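Putative modification methylase (PDB 2ZIG) probably transfers a methyl group from S-adenosyl-L-methionine to the N4 amino group of cytosine in DNA, as a member of the N(4)/N(6)-methyltransferase family. Local coordinates at residues B[127-139]-B[165-177]. Residues are numbered along the deposited sequence; the frame is centred on the assembly and turned at random.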
# COMPACT_ATOMS: atom_id res chain seq x y z
N GLY B 127 2.81 10.62 -14.80
CA GLY B 127 1.54 10.93 -15.46
C GLY B 127 0.40 9.94 -15.25
O GLY B 127 -0.73 10.20 -15.67
N PHE B 128 0.68 8.81 -14.61
CA PHE B 128 -0.34 7.80 -14.36
C PHE B 128 -1.42 8.24 -13.37
O PHE B 128 -1.15 9.02 -12.46
CB PHE B 128 0.33 6.54 -13.79
CG PHE B 128 0.98 5.68 -14.83
CD1 PHE B 128 0.21 4.90 -15.69
CD2 PHE B 128 2.36 5.65 -14.95
CE1 PHE B 128 0.81 4.11 -16.66
CE2 PHE B 128 2.97 4.86 -15.92
CZ PHE B 128 2.19 4.09 -16.78
N ASP B 129 -2.64 7.75 -13.56
CA ASP B 129 -3.73 8.05 -12.62
C ASP B 129 -3.71 6.89 -11.65
O ASP B 129 -3.85 5.74 -12.05
CB ASP B 129 -5.10 8.04 -13.30
CG ASP B 129 -5.47 9.36 -13.90
OD1 ASP B 129 -5.11 10.40 -13.32
OD2 ASP B 129 -6.14 9.36 -14.95
N ASN B 130 -3.53 7.17 -10.37
CA ASN B 130 -3.52 6.08 -9.42
C ASN B 130 -4.91 5.55 -9.12
O ASN B 130 -5.84 6.31 -8.86
CB ASN B 130 -2.84 6.51 -8.12
CG ASN B 130 -2.89 5.43 -7.07
OD1 ASN B 130 -3.71 5.48 -6.16
ND2 ASN B 130 -2.02 4.43 -7.19
N LEU B 131 -5.06 4.23 -9.17
CA LEU B 131 -6.31 3.57 -8.85
C LEU B 131 -6.05 2.76 -7.58
O LEU B 131 -4.90 2.59 -7.16
CB LEU B 131 -6.73 2.64 -10.00
CG LEU B 131 -7.68 3.17 -11.09
CD1 LEU B 131 -7.46 4.64 -11.36
CD2 LEU B 131 -7.48 2.34 -12.36
N ASN B 132 -7.11 2.27 -6.94
CA ASN B 132 -6.92 1.49 -5.73
C ASN B 132 -6.24 0.16 -6.04
O ASN B 132 -6.58 -0.52 -7.01
CB ASN B 132 -8.26 1.23 -5.04
CG ASN B 132 -8.57 2.28 -3.99
OD1 ASN B 132 -7.67 2.78 -3.33
ND2 ASN B 132 -9.85 2.59 -3.82
N PRO B 133 -5.26 -0.21 -5.23
CA PRO B 133 -4.61 -1.49 -5.52
C PRO B 133 -5.50 -2.59 -4.99
O PRO B 133 -6.49 -2.32 -4.32
CB PRO B 133 -3.33 -1.40 -4.71
CG PRO B 133 -3.81 -0.71 -3.48
CD PRO B 133 -4.66 0.43 -4.05
N ILE B 134 -5.13 -3.82 -5.33
CA ILE B 134 -5.83 -4.99 -4.83
C ILE B 134 -4.79 -5.65 -3.91
O ILE B 134 -3.60 -5.72 -4.25
CB ILE B 134 -6.23 -5.96 -5.96
CG1 ILE B 134 -7.44 -5.39 -6.72
CG2 ILE B 134 -6.57 -7.33 -5.38
CD1 ILE B 134 -7.84 -6.20 -7.96
N ILE B 135 -5.24 -6.10 -2.75
CA ILE B 135 -4.37 -6.75 -1.79
C ILE B 135 -4.36 -8.24 -2.02
O ILE B 135 -5.38 -8.90 -1.92
CB ILE B 135 -4.82 -6.51 -0.33
CG1 ILE B 135 -4.82 -5.01 -0.02
CG2 ILE B 135 -3.89 -7.26 0.64
CD1 ILE B 135 -3.54 -4.30 -0.43
N TRP B 136 -3.19 -8.78 -2.35
CA TRP B 136 -3.10 -10.21 -2.56
C TRP B 136 -2.70 -10.87 -1.25
O TRP B 136 -1.53 -10.82 -0.86
CB TRP B 136 -2.06 -10.52 -3.63
CG TRP B 136 -1.83 -12.00 -3.81
CD1 TRP B 136 -2.72 -13.01 -3.59
CD2 TRP B 136 -0.63 -12.61 -4.30
NE1 TRP B 136 -2.16 -14.22 -3.92
CE2 TRP B 136 -0.87 -14.01 -4.36
CE3 TRP B 136 0.62 -12.12 -4.71
CZ2 TRP B 136 0.09 -14.91 -4.80
CZ3 TRP B 136 1.58 -13.03 -5.15
CH2 TRP B 136 1.31 -14.41 -5.19
N HIS B 137 -3.66 -11.47 -0.56
CA HIS B 137 -3.37 -12.15 0.69
C HIS B 137 -2.76 -13.48 0.27
O HIS B 137 -3.45 -14.48 0.08
CB HIS B 137 -4.63 -12.36 1.52
CG HIS B 137 -4.35 -12.64 2.96
ND1 HIS B 137 -5.35 -12.81 3.90
CD2 HIS B 137 -3.18 -12.76 3.63
CE1 HIS B 137 -4.81 -13.03 5.08
NE2 HIS B 137 -3.49 -13.00 4.95
N LYS B 138 -1.45 -13.43 0.12
CA LYS B 138 -0.61 -14.54 -0.32
C LYS B 138 -0.59 -15.68 0.69
O LYS B 138 -0.95 -16.81 0.37
CB LYS B 138 0.80 -14.00 -0.54
CG LYS B 138 1.67 -14.71 -1.56
CD LYS B 138 3.02 -13.99 -1.66
CE LYS B 138 3.95 -14.63 -2.69
NZ LYS B 138 4.35 -16.03 -2.35
N HIS B 139 -0.16 -15.36 1.90
CA HIS B 139 -0.04 -16.35 2.97
C HIS B 139 -1.07 -16.16 4.07
O HIS B 139 -0.88 -15.34 4.97
CB HIS B 139 1.37 -16.28 3.57
CG HIS B 139 2.47 -16.34 2.55
ND1 HIS B 139 3.39 -15.33 2.39
CD2 HIS B 139 2.78 -17.28 1.63
CE1 HIS B 139 4.23 -15.65 1.42
NE2 HIS B 139 3.88 -16.83 0.94
N THR B 165 5.07 -11.05 7.02
CA THR B 165 4.46 -10.66 5.76
C THR B 165 3.49 -11.69 5.19
O THR B 165 3.85 -12.83 4.93
CB THR B 165 5.53 -10.39 4.72
OG1 THR B 165 6.45 -9.43 5.23
CG2 THR B 165 4.89 -9.85 3.45
N GLU B 166 2.25 -11.27 4.98
CA GLU B 166 1.24 -12.16 4.42
C GLU B 166 0.72 -11.63 3.09
O GLU B 166 -0.07 -12.30 2.43
CB GLU B 166 0.06 -12.28 5.36
CG GLU B 166 0.38 -12.84 6.72
CD GLU B 166 -0.76 -12.66 7.69
OE1 GLU B 166 -1.92 -12.76 7.26
OE2 GLU B 166 -0.49 -12.42 8.88
N ILE B 167 1.15 -10.44 2.69
CA ILE B 167 0.61 -9.85 1.47
C ILE B 167 1.58 -9.26 0.45
O ILE B 167 2.77 -9.06 0.72
CB ILE B 167 -0.37 -8.70 1.82
CG1 ILE B 167 0.43 -7.53 2.44
CG2 ILE B 167 -1.44 -9.19 2.82
CD1 ILE B 167 -0.35 -6.24 2.63
N GLU B 168 1.02 -8.97 -0.72
CA GLU B 168 1.72 -8.31 -1.81
C GLU B 168 0.69 -7.32 -2.34
O GLU B 168 -0.51 -7.50 -2.12
CB GLU B 168 2.17 -9.29 -2.88
CG GLU B 168 3.45 -9.98 -2.50
CD GLU B 168 4.07 -10.71 -3.66
OE1 GLU B 168 4.00 -10.18 -4.79
OE2 GLU B 168 4.64 -11.80 -3.43
N TYR B 169 1.15 -6.29 -3.03
CA TYR B 169 0.27 -5.26 -3.53
C TYR B 169 0.10 -5.31 -5.04
O TYR B 169 1.07 -5.44 -5.77
CB TYR B 169 0.82 -3.88 -3.13
CG TYR B 169 1.12 -3.74 -1.66
CD1 TYR B 169 0.19 -3.20 -0.78
CD2 TYR B 169 2.34 -4.18 -1.14
CE1 TYR B 169 0.46 -3.10 0.60
CE2 TYR B 169 2.62 -4.08 0.22
CZ TYR B 169 1.68 -3.54 1.09
OH TYR B 169 1.97 -3.46 2.43
N ILE B 170 -1.14 -5.23 -5.50
CA ILE B 170 -1.37 -5.23 -6.94
C ILE B 170 -1.72 -3.81 -7.28
O ILE B 170 -2.87 -3.40 -7.14
CB ILE B 170 -2.50 -6.19 -7.35
CG1 ILE B 170 -2.12 -7.62 -6.95
CG2 ILE B 170 -2.70 -6.14 -8.87
CD1 ILE B 170 -3.20 -8.65 -7.25
N LEU B 171 -0.71 -3.05 -7.69
CA LEU B 171 -0.86 -1.64 -8.05
C LEU B 171 -1.57 -1.47 -9.38
O LEU B 171 -1.33 -2.22 -10.32
CB LEU B 171 0.52 -0.98 -8.10
CG LEU B 171 1.34 -1.17 -6.82
CD1 LEU B 171 2.73 -0.58 -6.99
CD2 LEU B 171 0.62 -0.51 -5.66
N MET B 172 -2.44 -0.48 -9.45
CA MET B 172 -3.19 -0.19 -10.66
C MET B 172 -2.89 1.24 -11.09
O MET B 172 -3.27 2.20 -10.41
CB MET B 172 -4.69 -0.35 -10.38
CG MET B 172 -5.07 -1.69 -9.75
SD MET B 172 -5.32 -2.98 -10.97
CE MET B 172 -6.03 -4.28 -9.95
N GLN B 173 -2.21 1.37 -12.22
CA GLN B 173 -1.84 2.67 -12.75
C GLN B 173 -2.43 2.85 -14.14
O GLN B 173 -2.00 2.19 -15.08
CB GLN B 173 -0.33 2.80 -12.78
CG GLN B 173 0.31 2.63 -11.40
CD GLN B 173 -0.17 3.67 -10.42
OE1 GLN B 173 -0.71 3.35 -9.36
NE2 GLN B 173 0.02 4.94 -10.78
N ARG B 174 -3.41 3.73 -14.25
CA ARG B 174 -4.10 3.97 -15.51
C ARG B 174 -3.59 5.17 -16.29
O ARG B 174 -3.31 6.22 -15.72
CB ARG B 174 -5.60 4.13 -15.27
CG ARG B 174 -6.44 4.23 -16.53
CD ARG B 174 -7.92 4.05 -16.22
NE ARG B 174 -8.45 5.10 -15.35
CZ ARG B 174 -9.66 5.08 -14.79
NH1 ARG B 174 -10.05 6.08 -14.02
NH2 ARG B 174 -10.47 4.05 -14.99
N LYS B 175 -3.46 5.00 -17.60
CA LYS B 175 -3.02 6.08 -18.47
C LYS B 175 -4.28 6.86 -18.84
O LYS B 175 -5.16 6.33 -19.51
CB LYS B 175 -2.37 5.55 -19.75
CG LYS B 175 -2.04 6.66 -20.75
CD LYS B 175 -1.40 6.13 -22.01
CE LYS B 175 -1.04 7.26 -22.95
NZ LYS B 175 -0.37 6.78 -24.19
N PRO B 176 -4.38 8.11 -18.40
CA PRO B 176 -5.56 8.92 -18.72
C PRO B 176 -5.66 9.15 -20.22
O PRO B 176 -4.83 8.67 -20.99
CB PRO B 176 -5.31 10.21 -17.95
CG PRO B 176 -3.83 10.34 -18.02
CD PRO B 176 -3.35 8.93 -17.74
N GLY B 177 -6.69 9.88 -20.65
CA GLY B 177 -6.84 10.16 -22.06
C GLY B 177 -8.17 9.74 -22.65
O GLY B 177 -8.42 9.93 -23.84
O HOH W 1 -2.50 1.27 -7.30
O HOH W 2 0.18 6.50 -8.72
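His137 and Glu166 join by a histidine-carboxylate hydrogen bond, NE2 of His137 to OE1 of Glu166 at 2.8 Å. The pair sits at one end of an antiparallel ladder between strands 129-137 and 167-174, in the mixed sheet of the Rossmann-like methyltransferase domain. OE1 lies near the imidazole plane and accepts through its anti lone pair. The histidine reaches it with CG anti to the backbone N (chi1 -162°). Replacing His137 by an alanine would probably leave OE1 of Glu166 without its imidazole donor, with OE2 still held elsewhere.

Toward the other end, Asn130 ND2 donates to Gln173 OE1 at 2.8 Å, in the carbonyl plane and on a lone pair. The bond is bent, 142° at the hydrogen. Gln120 of helix 115-125 takes a second bond from ND2. Asp129 and Arg174 form a hydrogen-bonded backbone pair, N of Asp129 to O of Arg174 at 2.7 Å. The Asp129 carboxylate turns instead to Arg109 of the second subunit in a salt bridge. Near Pro133 the ladder is interrupted; a water accepts from Met172 N and also lies 2.7 Å from Leu131 O. Regular pairing resumes at Ile134 with Ile170.

Ile134, Ile170 and Met172 pack on one face of the sheet, together with Trp136. CE3 of Trp136 touches CB of Glu168 at 3.7 Å, while its NE1 bonds to Ile208 O. On the other face, Ile135 CD1 meets Tyr169 CD1 at 3.9 Å. Phe128 stands across Gln173, ring and amide planes 70° apart. Leu131 CD1 lies 3.8 Å above the plane of the Arg174 guanidinium, offset toward its rim.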